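Local coordinates for putative drug/sodium antiporter (Escherichia coli, PDB 4Z3N), which probably exports the genotoxin colibactin across the cell membrane as a multidrug and toxin extrusion (MATE) family antiporter, at residues D285-A291 and A367-A372; V344-V349 and A380-P384; L374-M379 and Y436-M440; M411-S417 and S441-A446. All coordinates share one frame. Numbering follows the deposited sequence.

Interaction 1 of 4, residues D285-A291 and A367-A372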
loop_
_atom_site.group_PDB
_atom_site.type_symbol
_atom_site.label_atom_id
_atom_site.label_comp_id
_atom_site.label_asym_id
_atom_site.label_seq_id
_atom_site.Cartn_x
_atom_site.Cartn_y
_atom_site.Cartn_z
ATOM N N ASP A 285 1.576 -24.464 15.250
ATOM C CA ASP A 285 1.299 -24.027 16.614
ATOM C C ASP A 285 0.427 -22.757 16.667
ATOM O O ASP A 285 0.814 -21.691 16.196
ATOM C CB ASP A 285 2.622 -23.826 17.358
ATOM C CG ASP A 285 2.435 -23.460 18.814
ATOM O OD1 ASP A 285 1.591 -22.589 19.122
ATOM O OD2 ASP A 285 3.155 -24.040 19.658
ATOM N N VAL A 286 -0.720 -22.881 17.310
ATOM C CA VAL A 286 -1.677 -21.803 17.511
ATOM C C VAL A 286 -1.060 -20.546 18.133
ATOM O O VAL A 286 -1.567 -19.441 17.927
ATOM C CB VAL A 286 -2.849 -22.321 18.418
ATOM C CG1 VAL A 286 -3.845 -21.232 18.789
ATOM C CG2 VAL A 286 -3.551 -23.467 17.728
ATOM N N ASN A 287 0.011 -20.711 18.913
ATOM C CA ASN A 287 0.668 -19.571 19.577
ATOM C C ASN A 287 1.463 -18.693 18.584
ATOM O O ASN A 287 1.478 -17.461 18.691
ATOM C CB ASN A 287 1.599 -20.055 20.696
ATOM C CG ASN A 287 0.859 -20.794 21.816
ATOM O OD1 ASN A 287 0.026 -20.213 22.513
ATOM N ND2 ASN A 287 1.191 -22.072 22.006
ATOM N N ALA A 288 2.105 -19.341 17.612
ATOM C CA ALA A 288 2.803 -18.640 16.539
ATOM C C ALA A 288 1.835 -17.763 15.735
ATOM O O ALA A 288 2.197 -16.677 15.260
ATOM C CB ALA A 288 3.507 -19.627 15.637
ATOM N N MET A 289 0.597 -18.227 15.597
ATOM C CA MET A 289 -0.412 -17.436 14.911
ATOM C C MET A 289 -0.790 -16.219 15.749
ATOM O O MET A 289 -0.987 -15.133 15.204
ATOM C CB MET A 289 -1.648 -18.278 14.591
ATOM C CG MET A 289 -2.737 -17.503 13.868
ATOM S SD MET A 289 -2.220 -16.921 12.234
ATOM C CE MET A 289 -2.389 -15.152 12.442
ATOM N N ALA A 290 -0.874 -16.397 17.068
ATOM C CA ALA A 290 -1.065 -15.269 17.974
ATOM C C ALA A 290 0.150 -14.314 17.979
ATOM O O ALA A 290 -0.018 -13.086 18.035
ATOM C CB ALA A 290 -1.356 -15.762 19.376
ATOM N N ALA A 291 1.360 -14.872 17.918
ATOM C CA ALA A 291 2.583 -14.053 17.851
ATOM C C ALA A 291 2.569 -13.091 16.647
ATOM O O ALA A 291 2.797 -11.889 16.791
ATOM C CB ALA A 291 3.820 -14.942 17.801
ATOM N N ALA A 367 4.876 -18.604 25.426
ATOM C CA ALA A 367 5.045 -19.218 24.121
ATOM C C ALA A 367 4.725 -18.185 23.028
ATOM O O ALA A 367 5.373 -18.171 21.976
ATOM C CB ALA A 367 4.161 -20.444 23.981
ATOM N N VAL A 368 3.740 -17.321 23.280
ATOM C CA VAL A 368 3.375 -16.316 22.297
ATOM C C VAL A 368 4.425 -15.206 22.172
ATOM O O VAL A 368 4.723 -14.767 21.063
ATOM C CB VAL A 368 2.005 -15.692 22.601
ATOM C CG1 VAL A 368 1.794 -14.405 21.768
ATOM C CG2 VAL A 368 0.913 -16.699 22.314
ATOM N N SER A 369 4.999 -14.763 23.284
ATOM C CA SER A 369 6.029 -13.734 23.212
ATOM C C SER A 369 7.367 -14.353 22.778
ATOM O O SER A 369 8.231 -13.669 22.235
ATOM C CB SER A 369 6.177 -13.001 24.550
ATOM O OG SER A 369 7.165 -13.629 25.349
ATOM N N ASP A 370 7.533 -15.652 22.993
ATOM C CA ASP A 370 8.727 -16.331 22.490
ATOM C C ASP A 370 8.704 -16.476 20.971
ATOM O O ASP A 370 9.709 -16.259 20.295
ATOM C CB ASP A 370 8.888 -17.708 23.133
ATOM C CG ASP A 370 9.564 -17.637 24.476
ATOM O OD1 ASP A 370 9.999 -16.526 24.869
ATOM O OD2 ASP A 370 9.671 -18.690 25.135
ATOM N N TYR A 371 7.548 -16.852 20.439
ATOM C CA TYR A 371 7.400 -17.007 19.006
ATOM C C TYR A 371 7.588 -15.669 18.299
ATOM O O TYR A 371 8.204 -15.596 17.232
ATOM C CB TYR A 371 6.032 -17.583 18.678
ATOM C CG TYR A 371 5.993 -19.084 18.612
ATOM C CD1 TYR A 371 7.003 -19.798 17.992
ATOM C CD2 TYR A 371 4.926 -19.795 19.162
ATOM C CE1 TYR A 371 6.960 -21.186 17.926
ATOM C CE2 TYR A 371 4.869 -21.183 19.093
ATOM C CZ TYR A 371 5.892 -21.872 18.480
ATOM O OH TYR A 371 5.852 -23.252 18.407
ATOM N N ALA A 372 7.053 -14.613 18.904
ATOM C CA ALA A 372 7.143 -13.289 18.322
ATOM C C ALA A 372 8.593 -12.810 18.298
ATOM O O ALA A 372 9.004 -12.094 17.378
ATOM C CB ALA A 372 6.269 -12.321 19.083
#
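Two transmembrane helices of the C-terminal half of this MATE transporter cross here near their N-terminal ends, in a helix-helix packing built on alanines, V368, N287 and one tyrosine. The short segments 286-291 and 367-372 cross at -64° with axes 7.8 Å apart, a close approach made possible by alanines. A291 points toward the other helix, its CB 3.6 Å from Y371 CB and 3.8 Å from A372 CB, while V368 CG2 touches A290 CB at 3.8 Å and N287 OD1 at 3.6 Å. The ring of Y371 reaches back along helix 286-322 toward its start: A288 CB lies over its face, 3.9 Å from the centroid in a CH-pi contact, and N287 CB borders its edge. Beyond, I432 and Y436 of helix 432-453 also touch Y371. D285 is the N-cap of helix 286-322: its OD1 accepts a very short 2.5 Å hydrogen bond from N287 N, whereas the other carboxylate oxygen, OD2, stands 3.1 Å from Y371 OH.

Interaction 2 of 4, residues V344-V349 and A380-P384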
loop_
_atom_site.group_PDB
_atom_site.type_symbol
_atom_site.label_atom_id
_atom_site.label_comp_id
_atom_site.label_asym_id
_atom_site.label_seq_id
_atom_site.Cartn_x
_atom_site.Cartn_y
_atom_site.Cartn_z
ATOM N N VAL A 344 15.366 1.129 6.537
ATOM C CA VAL A 344 14.667 -0.056 7.023
ATOM C C VAL A 344 15.599 -0.973 7.836
ATOM O O VAL A 344 15.155 -1.621 8.792
ATOM C CB VAL A 344 14.016 -0.869 5.875
ATOM C CG1 VAL A 344 13.542 -2.220 6.380
ATOM C CG2 VAL A 344 12.861 -0.112 5.268
ATOM N N LEU A 345 16.882 -1.018 7.476
ATOM C CA LEU A 345 17.841 -1.812 8.235
ATOM C C LEU A 345 17.936 -1.341 9.705
ATOM O O LEU A 345 17.905 -2.162 10.648
ATOM C CB LEU A 345 19.202 -1.763 7.571
ATOM C CG LEU A 345 20.353 -2.426 8.332
ATOM C CD1 LEU A 345 20.171 -3.957 8.332
ATOM C CD2 LEU A 345 21.722 -1.991 7.747
ATOM N N VAL A 346 18.028 -0.024 9.890
ATOM C CA VAL A 346 17.980 0.589 11.218
ATOM C C VAL A 346 16.686 0.251 11.990
ATOM O O VAL A 346 16.740 -0.161 13.147
ATOM C CB VAL A 346 18.150 2.123 11.120
ATOM C CG1 VAL A 346 17.924 2.798 12.488
ATOM C CG2 VAL A 346 19.524 2.436 10.579
ATOM N N LEU A 347 15.534 0.409 11.354
ATOM C CA LEU A 347 14.273 0.124 12.026
ATOM C C LEU A 347 14.149 -1.362 12.353
ATOM O O LEU A 347 13.581 -1.743 13.382
ATOM C CB LEU A 347 13.092 0.581 11.175
ATOM C CG LEU A 347 13.022 2.099 11.065
ATOM C CD1 LEU A 347 11.814 2.510 10.274
ATOM C CD2 LEU A 347 12.962 2.690 12.446
ATOM N N ALA A 348 14.712 -2.190 11.478
ATOM C CA ALA A 348 14.721 -3.636 11.656
ATOM C C ALA A 348 15.587 -4.067 12.858
ATOM O O ALA A 348 15.150 -4.856 13.692
ATOM C CB ALA A 348 15.204 -4.304 10.371
ATOM N N VAL A 349 16.809 -3.543 12.926
ATOM C CA VAL A 349 17.724 -3.777 14.040
ATOM C C VAL A 349 17.128 -3.269 15.359
ATOM O O VAL A 349 17.253 -3.925 16.390
ATOM C CB VAL A 349 19.130 -3.110 13.778
ATOM C CG1 VAL A 349 20.018 -3.198 15.009
ATOM C CG2 VAL A 349 19.826 -3.789 12.614
ATOM N N ALA A 380 13.604 -10.476 10.532
ATOM C CA ALA A 380 13.642 -9.011 10.512
ATOM C C ALA A 380 14.641 -8.436 9.513
ATOM O O ALA A 380 14.337 -7.476 8.815
ATOM C CB ALA A 380 13.944 -8.471 11.890
ATOM N N LEU A 381 15.829 -9.022 9.447
ATOM C CA LEU A 381 16.854 -8.519 8.550
ATOM C C LEU A 381 16.467 -8.700 7.085
ATOM O O LEU A 381 17.035 -8.039 6.213
ATOM C CB LEU A 381 18.198 -9.199 8.829
ATOM C CG LEU A 381 18.865 -8.732 10.122
ATOM C CD1 LEU A 381 20.107 -9.550 10.466
ATOM C CD2 LEU A 381 19.195 -7.276 9.957
ATOM N N ALA A 382 15.512 -9.581 6.812
ATOM C CA ALA A 382 15.024 -9.734 5.448
ATOM C C ALA A 382 14.336 -8.452 4.999
ATOM O O ALA A 382 14.394 -8.099 3.823
ATOM C CB ALA A 382 14.083 -10.902 5.328
ATOM N N LEU A 383 13.724 -7.736 5.939
ATOM C CA LEU A 383 12.897 -6.585 5.592
ATOM C C LEU A 383 13.579 -5.557 4.670
ATOM O O LEU A 383 12.984 -5.150 3.676
ATOM C CB LEU A 383 12.391 -5.902 6.860
ATOM C CG LEU A 383 11.172 -6.606 7.472
ATOM C CD1 LEU A 383 10.910 -6.152 8.888
ATOM C CD2 LEU A 383 9.930 -6.377 6.631
ATOM N N PRO A 384 14.818 -5.142 4.983
ATOM C CA PRO A 384 15.494 -4.139 4.142
ATOM C C PRO A 384 15.778 -4.702 2.743
ATOM O O PRO A 384 15.818 -3.971 1.741
ATOM C CB PRO A 384 16.788 -3.845 4.905
ATOM C CG PRO A 384 16.968 -5.016 5.863
ATOM C CD PRO A 384 15.588 -5.468 6.196
#
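V344 begins the contact by directing its side chain at the start of helix 382-399, where CG1 lies 3.5 Å from P384 N and 3.9 Å from L383 CB. The next residue, L345, meets two partners: its CB is 4.2 Å from P384 CB, and its CD1 is 3.8 Å from L381 CD2. One turn after V344, A348 presents only a methyl group, so the backbone opposite can come close; A348 CB sits 3.6 Å from A380 O and 4.4 Å from P384 CD. V349 closes the series more loosely, with CG2 4.4 Å from L381 CD2. The contact is therefore wholly apolar in its side chains, with the P384 ring set against V344, L345 and A348. Around it, M306 of helix 286-322 touches V344, and F341 touches P384. Segment 380-384 covers the junction of helices 366-379 and 382-399 within one predicted membrane span, and the packing against helix 326-358 is that of an interrupted transmembrane helix against its neighbour in the C-terminal helical bundle of a MATE transporter.

Interaction 3 of 4, residues L374-M379 and Y436-M440. With OLC ((2R)-2,3-dihydroxypropyl (9Z)-octadec-9-enoate), chain B; OLC ((2R)-2,3-dihydroxypropyl (9Z)-octadec-9-enoate), chain D; OLC ((2R)-2,3-dihydroxypropyl (9Z)-octadec-9-enoate), chain C.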
loop_
_atom_site.group_PDB
_atom_site.type_symbol
_atom_site.label_atom_id
_atom_site.label_comp_id
_atom_site.label_asym_id
_atom_site.label_seq_id
_atom_site.Cartn_x
_atom_site.Cartn_y
_atom_site.Cartn_z
ATOM N N LEU A 374 11.284 -14.963 18.308
ATOM C CA LEU A 374 12.012 -15.857 17.393
ATOM C C LEU A 374 11.766 -15.496 15.917
ATOM O O LEU A 374 12.665 -15.618 15.086
ATOM C CB LEU A 374 11.635 -17.326 17.661
ATOM C CG LEU A 374 12.354 -18.345 16.777
ATOM C CD1 LEU A 374 13.841 -18.335 16.985
ATOM C CD2 LEU A 374 11.803 -19.750 16.989
ATOM N N GLN A 375 10.543 -15.053 15.618
ATOM C CA GLN A 375 10.133 -14.645 14.278
ATOM C C GLN A 375 10.898 -13.394 13.856
ATOM O O GLN A 375 11.481 -13.318 12.756
ATOM C CB GLN A 375 8.623 -14.370 14.238
ATOM C CG GLN A 375 8.114 -13.912 12.894
ATOM C CD GLN A 375 6.677 -13.419 12.901
ATOM O OE1 GLN A 375 5.753 -14.166 12.572
ATOM N NE2 GLN A 375 6.485 -12.144 13.232
ATOM N N THR A 376 10.892 -12.412 14.754
ATOM C CA THR A 376 11.584 -11.167 14.518
ATOM C C THR A 376 13.079 -11.410 14.351
ATOM O O THR A 376 13.705 -10.883 13.423
ATOM C CB THR A 376 11.338 -10.176 15.652
ATOM O OG1 THR A 376 9.933 -9.880 15.733
ATOM C CG2 THR A 376 12.138 -8.878 15.413
ATOM N N ARG A 377 13.650 -12.226 15.232
ATOM C CA ARG A 377 15.083 -12.473 15.186
ATOM C C ARG A 377 15.499 -13.106 13.870
ATOM O O ARG A 377 16.571 -12.803 13.320
ATOM C CB ARG A 377 15.516 -13.372 16.337
ATOM C CG ARG A 377 15.458 -12.722 17.705
ATOM C CD ARG A 377 16.496 -13.351 18.576
ATOM N NE ARG A 377 16.638 -12.673 19.853
ATOM C CZ ARG A 377 16.455 -13.263 21.027
ATOM N NH1 ARG A 377 16.117 -14.548 21.075
ATOM N NH2 ARG A 377 16.617 -12.567 22.144
ATOM N N ILE A 378 14.665 -14.017 13.380
ATOM C CA ILE A 378 14.995 -14.710 12.144
ATOM C C ILE A 378 14.689 -13.863 10.908
ATOM O O ILE A 378 15.551 -13.685 10.066
ATOM C CB ILE A 378 14.270 -16.067 12.062
ATOM C CG1 ILE A 378 14.771 -16.979 13.199
ATOM C CG2 ILE A 378 14.478 -16.705 10.680
ATOM C CD1 ILE A 378 14.303 -18.421 13.127
ATOM N N MET A 379 13.483 -13.309 10.830
ATOM C CA MET A 379 13.002 -12.669 9.605
ATOM C C MET A 379 13.254 -11.164 9.449
ATOM O O MET A 379 13.132 -10.636 8.341
ATOM C CB MET A 379 11.490 -12.903 9.474
ATOM C CG MET A 379 11.061 -14.363 9.445
ATOM S SD MET A 379 9.263 -14.548 9.393
ATOM C CE MET A 379 8.949 -14.093 7.687
ATOM N N TYR A 436 9.387 -19.618 9.230
ATOM C CA TYR A 436 10.131 -18.372 9.277
ATOM C C TYR A 436 11.250 -18.328 8.223
ATOM O O TYR A 436 11.383 -17.344 7.480
ATOM C CB TYR A 436 10.727 -18.172 10.659
ATOM C CG TYR A 436 9.735 -18.079 11.777
ATOM C CD1 TYR A 436 8.413 -17.741 11.546
ATOM C CD2 TYR A 436 10.137 -18.317 13.085
ATOM C CE1 TYR A 436 7.508 -17.638 12.605
ATOM C CE2 TYR A 436 9.258 -18.222 14.141
ATOM C CZ TYR A 436 7.948 -17.882 13.903
ATOM O OH TYR A 436 7.101 -17.793 14.976
ATOM N N PHE A 437 12.052 -19.386 8.152
ATOM C CA PHE A 437 13.155 -19.384 7.208
ATOM C C PHE A 437 12.641 -19.506 5.773
ATOM O O PHE A 437 13.104 -18.802 4.874
ATOM C CB PHE A 437 14.156 -20.503 7.515
ATOM C CG PHE A 437 15.143 -20.149 8.584
ATOM C CD1 PHE A 437 16.144 -19.212 8.337
ATOM C CD2 PHE A 437 15.069 -20.738 9.844
ATOM C CE1 PHE A 437 17.067 -18.867 9.324
ATOM C CE2 PHE A 437 15.986 -20.400 10.839
ATOM C CZ PHE A 437 16.988 -19.460 10.578
ATOM N N GLY A 438 11.678 -20.391 5.563
ATOM C CA GLY A 438 11.187 -20.638 4.230
ATOM C C GLY A 438 10.567 -19.390 3.651
ATOM O O GLY A 438 10.821 -19.031 2.500
ATOM N N ALA A 439 9.774 -18.714 4.475
ATOM C CA ALA A 439 8.956 -17.601 4.030
ATOM C C ALA A 439 9.797 -16.419 3.555
ATOM O O ALA A 439 9.408 -15.717 2.621
ATOM C CB ALA A 439 8.012 -17.172 5.146
ATOM N N MET A 440 10.954 -16.206 4.175
ATOM C CA MET A 440 11.806 -15.082 3.789
ATOM C C MET A 440 12.754 -15.407 2.610
ATOM O O MET A 440 13.375 -14.518 2.035
ATOM C CB MET A 440 12.604 -14.585 5.005
ATOM C CG MET A 440 13.759 -15.466 5.444
ATOM S SD MET A 440 14.672 -14.723 6.826
ATOM C CE MET A 440 15.931 -15.979 7.061
HETATM C C18 OLC B . 5.013 -5.847 0.891
HETATM C C10 OLC B . 10.192 -10.740 6.046
HETATM C C9 OLC B . 9.219 -10.199 6.807
HETATM C C17 OLC B . 5.843 -6.498 1.980
HETATM C C11 OLC B . 9.886 -11.319 4.677
HETATM C C8 OLC B . 9.252 -10.399 8.313
HETATM C C24 OLC B . 5.575 -16.732 2.857
HETATM C C16 OLC B . 6.347 -7.835 1.483
HETATM C C12 OLC B . 8.410 -11.203 4.317
HETATM C C7 OLC B . 8.132 -9.649 9.012
HETATM C C15 OLC B . 7.278 -8.467 2.509
HETATM C C13 OLC B . 8.269 -10.774 2.856
HETATM C C6 OLC B . 6.813 -10.382 8.860
HETATM C C14 OLC B . 7.011 -9.965 2.591
HETATM C C5 OLC B . 6.979 -11.859 9.155
HETATM C C4 OLC B . 5.843 -12.642 8.512
HETATM C C3 OLC B . 5.673 -12.235 7.062
HETATM C C2 OLC B . 4.874 -13.258 6.278
HETATM C C21 OLC B . 6.112 -14.298 2.876
HETATM C C1 OLC B . 5.278 -13.221 4.810
HETATM C C22 OLC B . 5.820 -15.504 2.000
HETATM O O19 OLC B . 5.672 -12.191 4.280
HETATM O O25 OLC B . 4.479 -17.456 2.335
HETATM O O23 OLC B . 4.670 -15.254 1.214
HETATM O O20 OLC B . 5.356 -14.409 4.070
HETATM C C9 OLC D . 20.339 -11.734 14.413
HETATM C C8 OLC D . 20.134 -12.798 15.470
HETATM C C7 OLC D . 20.129 -12.183 16.861
HETATM C C6 OLC D . 19.876 -13.237 17.928
HETATM C C5 OLC D . 20.122 -12.670 19.317
HETATM C C4 OLC D . 20.147 -13.814 20.323
HETATM C C3 OLC D . 21.348 -13.734 21.257
HETATM C C2 OLC D . 21.376 -14.912 22.220
HETATM C C1 OLC D . 20.545 -14.650 23.460
HETATM C C9 OLC C . 20.083 -11.962 6.256
HETATM C C8 OLC C . 19.068 -12.844 6.965
HETATM C C7 OLC C . 19.766 -13.858 7.849
HETATM C C6 OLC C . 18.963 -14.070 9.122
HETATM C C5 OLC C . 19.623 -15.156 9.951
HETATM C C4 OLC C . 19.004 -15.212 11.341
HETATM C C3 OLC C . 19.250 -16.572 11.986
HETATM C C2 OLC C . 19.256 -16.433 13.496
HETATM C C1 OLC C . 18.480 -17.569 14.131
#
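An aromatic knob dominates this contact: the side chain of Y436 fits into a hole formed by L374, Q375, I378 and M379, a knobs-into-holes element between two transmembrane helices of the MATE fold. The segment axes stay 9.7 Å apart and cross at -41°, a separation that accommodates the large side chains between them. Q375 CA lies over the Y436 ring, 3.9 Å from its centroid in a CH-pi contact, and M379 SD makes an oblique Met-aromatic contact 4.9 Å from that same centroid. The amide of Q375 turns to other helices, bonding T295 and Y277. A second aromatic, F437, receives I378 CG2 over its face at 3.6 Å from the ring centroid. Monoolein chains border the packing: the closest approach of OLC (chain C) to F437 is C3 to CZ at 3.9 Å, and M379 CE lies 3.3 Å from C5 of OLC (chain B). Farther along helix 432-453, M440 SD rests 3.5 Å from I378 O.

Interaction 4 of 4, residues M411-S417 and S441-A446. With OLC ((2R)-2,3-dihydroxypropyl (9Z)-octadec-9-enoate), chain B.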
loop_
_atom_site.group_PDB
_atom_site.type_symbol
_atom_site.label_atom_id
_atom_site.label_comp_id
_atom_site.label_asym_id
_atom_site.label_seq_id
_atom_site.Cartn_x
_atom_site.Cartn_y
_atom_site.Cartn_z
ATOM N N MET A 411 7.550 -13.791 -7.332
ATOM C CA MET A 411 8.822 -14.366 -6.952
ATOM C C MET A 411 9.059 -14.163 -5.468
ATOM O O MET A 411 9.701 -14.985 -4.828
ATOM C CB MET A 411 9.952 -13.741 -7.769
ATOM C CG MET A 411 11.283 -14.482 -7.672
ATOM S SD MET A 411 11.274 -16.041 -8.581
ATOM C CE MET A 411 9.737 -15.843 -9.486
ATOM N N ARG A 412 8.561 -13.058 -4.919
ATOM C CA ARG A 412 8.752 -12.785 -3.490
ATOM C C ARG A 412 7.764 -13.525 -2.579
ATOM O O ARG A 412 8.168 -14.088 -1.574
ATOM C CB ARG A 412 8.690 -11.275 -3.200
ATOM C CG ARG A 412 9.296 -10.915 -1.846
ATOM C CD ARG A 412 9.333 -9.418 -1.519
ATOM N NE ARG A 412 8.034 -8.751 -1.626
ATOM C CZ ARG A 412 7.722 -7.859 -2.568
ATOM N NH1 ARG A 412 8.622 -7.521 -3.480
ATOM N NH2 ARG A 412 6.506 -7.304 -2.599
ATOM N N HIS A 413 6.475 -13.491 -2.901
ATOM C CA HIS A 413 5.462 -14.091 -2.022
ATOM C C HIS A 413 4.963 -15.512 -2.329
ATOM O O HIS A 413 4.295 -16.097 -1.493
ATOM C CB HIS A 413 4.246 -13.165 -1.954
ATOM C CG HIS A 413 4.524 -11.862 -1.272
ATOM N ND1 HIS A 413 4.858 -10.716 -1.957
ATOM C CD2 HIS A 413 4.562 -11.536 0.042
ATOM C CE1 HIS A 413 5.070 -9.734 -1.099
ATOM N NE2 HIS A 413 4.897 -10.207 0.121
ATOM N N VAL A 414 5.268 -16.077 -3.495
ATOM C CA VAL A 414 4.698 -17.388 -3.847
ATOM C C VAL A 414 5.666 -18.452 -4.397
ATOM O O VAL A 414 5.829 -19.498 -3.788
ATOM C CB VAL A 414 3.558 -17.233 -4.871
ATOM C CG1 VAL A 414 3.069 -18.606 -5.306
ATOM C CG2 VAL A 414 2.432 -16.454 -4.275
ATOM N N PHE A 415 6.276 -18.194 -5.553
ATOM C CA PHE A 415 7.059 -19.202 -6.277
ATOM C C PHE A 415 8.197 -19.925 -5.521
ATOM O O PHE A 415 8.577 -21.044 -5.877
ATOM C CB PHE A 415 7.653 -18.557 -7.529
ATOM C CG PHE A 415 6.648 -18.332 -8.627
ATOM C CD1 PHE A 415 5.638 -19.256 -8.856
ATOM C CD2 PHE A 415 6.713 -17.200 -9.429
ATOM C CE1 PHE A 415 4.715 -19.047 -9.860
ATOM C CE2 PHE A 415 5.797 -16.996 -10.431
ATOM C CZ PHE A 415 4.793 -17.912 -10.649
ATOM N N ILE A 416 8.744 -19.291 -4.494
ATOM C CA ILE A 416 9.888 -19.835 -3.766
ATOM C C ILE A 416 9.452 -20.236 -2.367
ATOM O O ILE A 416 9.724 -21.351 -1.910
ATOM C CB ILE A 416 11.085 -18.844 -3.682
ATOM C CG1 ILE A 416 11.556 -18.428 -5.079
ATOM C CG2 ILE A 416 12.265 -19.501 -2.964
ATOM C CD1 ILE A 416 12.315 -19.520 -5.797
ATOM N N SER A 417 8.856 -19.272 -1.672
ATOM C CA SER A 417 8.365 -19.425 -0.308
ATOM C C SER A 417 7.551 -20.687 -0.043
ATOM O O SER A 417 7.838 -21.418 0.911
ATOM C CB SER A 417 7.514 -18.211 0.063
ATOM O OG SER A 417 8.324 -17.060 0.222
ATOM N N SER A 441 12.832 -16.673 2.224
ATOM C CA SER A 441 13.692 -17.078 1.113
ATOM C C SER A 441 13.253 -16.495 -0.244
ATOM O O SER A 441 14.066 -16.336 -1.126
ATOM C CB SER A 441 13.767 -18.619 1.028
ATOM O OG SER A 441 12.536 -19.172 0.593
ATOM N N GLY A 442 11.972 -16.191 -0.403
ATOM C CA GLY A 442 11.491 -15.505 -1.586
ATOM C C GLY A 442 12.018 -14.085 -1.717
ATOM O O GLY A 442 12.234 -13.602 -2.825
ATOM N N THR A 443 12.227 -13.417 -0.583
ATOM C CA THR A 443 12.760 -12.057 -0.560
ATOM C C THR A 443 14.191 -12.023 -1.059
ATOM O O THR A 443 14.658 -11.025 -1.616
ATOM C CB THR A 443 12.688 -11.440 0.883
ATOM O OG1 THR A 443 11.344 -11.029 1.157
ATOM C CG2 THR A 443 13.613 -10.223 1.030
ATOM N N PHE A 444 14.915 -13.106 -0.836
ATOM C CA PHE A 444 16.308 -13.080 -1.250
ATOM C C PHE A 444 16.439 -13.365 -2.744
ATOM O O PHE A 444 17.079 -12.600 -3.454
ATOM C CB PHE A 444 17.132 -14.017 -0.363
ATOM C CG PHE A 444 17.264 -13.494 1.048
ATOM C CD1 PHE A 444 18.035 -12.360 1.313
ATOM C CD2 PHE A 444 16.561 -14.075 2.091
ATOM C CE1 PHE A 444 18.131 -11.847 2.606
ATOM C CE2 PHE A 444 16.651 -13.566 3.385
ATOM C CZ PHE A 444 17.440 -12.453 3.638
ATOM N N VAL A 445 15.768 -14.406 -3.225
ATOM C CA VAL A 445 15.726 -14.717 -4.647
ATOM C C VAL A 445 15.254 -13.502 -5.480
ATOM O O VAL A 445 15.895 -13.108 -6.458
ATOM C CB VAL A 445 14.806 -15.941 -4.890
ATOM C CG1 VAL A 445 14.810 -16.367 -6.356
ATOM C CG2 VAL A 445 15.262 -17.090 -4.038
ATOM N N ALA A 446 14.140 -12.912 -5.063
ATOM C CA ALA A 446 13.582 -11.731 -5.700
ATOM C C ALA A 446 14.537 -10.521 -5.675
ATOM O O ALA A 446 14.504 -9.674 -6.568
ATOM C CB ALA A 446 12.249 -11.373 -5.032
HETATM C C18 OLC B . 5.013 -5.847 0.891
HETATM C C10 OLC B . 10.192 -10.740 6.046
HETATM C C9 OLC B . 9.219 -10.199 6.807
HETATM C C17 OLC B . 5.843 -6.498 1.980
HETATM C C11 OLC B . 9.886 -11.319 4.677
HETATM C C8 OLC B . 9.252 -10.399 8.313
HETATM C C24 OLC B . 5.575 -16.732 2.857
HETATM C C16 OLC B . 6.347 -7.835 1.483
HETATM C C12 OLC B . 8.410 -11.203 4.317
HETATM C C7 OLC B . 8.132 -9.649 9.012
HETATM C C15 OLC B . 7.278 -8.467 2.509
HETATM C C13 OLC B . 8.269 -10.774 2.856
HETATM C C6 OLC B . 6.813 -10.382 8.860
HETATM C C14 OLC B . 7.011 -9.965 2.591
HETATM C C5 OLC B . 6.979 -11.859 9.155
HETATM C C4 OLC B . 5.843 -12.642 8.512
HETATM C C3 OLC B . 5.673 -12.235 7.062
HETATM C C2 OLC B . 4.874 -13.258 6.278
HETATM C C21 OLC B . 6.112 -14.298 2.876
HETATM C C1 OLC B . 5.278 -13.221 4.810
HETATM C C22 OLC B . 5.820 -15.504 2.000
HETATM O O19 OLC B . 5.672 -12.191 4.280
HETATM O O25 OLC B . 4.479 -17.456 2.335
HETATM O O23 OLC B . 4.670 -15.254 1.214
HETATM O O20 OLC B . 5.356 -14.409 4.070
#
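G442 forms a hollow in this surface, where its bare CA lies 3.6 Å from R412 O and 4.0 Å from I416 CB. A side chain would not fit: an ideal G442 CB would fall 2.3 Å from R412 O and 2.9 Å from S417 OG. The CA atoms of R412 and G442 come within 4.3 Å. Around this dip, I416 pushes its CG2 between S441 OG, 3.6 Å away, and V445 CG2, 4.0 Å away. S441 OG is hydrogen-bonded to G438 O, and S417 OG to A439 O. These transmembrane helices of the C-terminal MATE bundle meet where the helix is interrupted between 402-413 and 417-427 and helix 432-453 is kinked around G442 and T443. One turn on, A446 CB receives M411 CG at 4.2 Å and R412 CB at 4.0 Å. R412 CG passes T443 OG1 at 3.6 Å, and R412 NH1 is hydrogen-bonded to S389 OG. Along the flank, O23 of the monoolein of chain B donates a 2.9 Å hydrogen bond to H413 O.

The centre of interaction 1 lies farthest from the centre of the chain, about 26 Å; this contact and interaction 4 are partly buried, interactions 2 and 3 buried. Helix 366-379 serves interactions 1 and 3, which touch through Y371 and Y436, while helix 432-453 serves 3 and 4, joined by a probable hydrogen bond from S417 OG to A439 O, 3.0 Å long. A382 of interaction 2 packs on M440 of interaction 3 and on T443 and F444 of interaction 4. Chemistry varies with place: a charged cap at the helix end in 1, aliphatic packing in 2, aromatic and sulfur contacts in 3, and close backbone approach in 4.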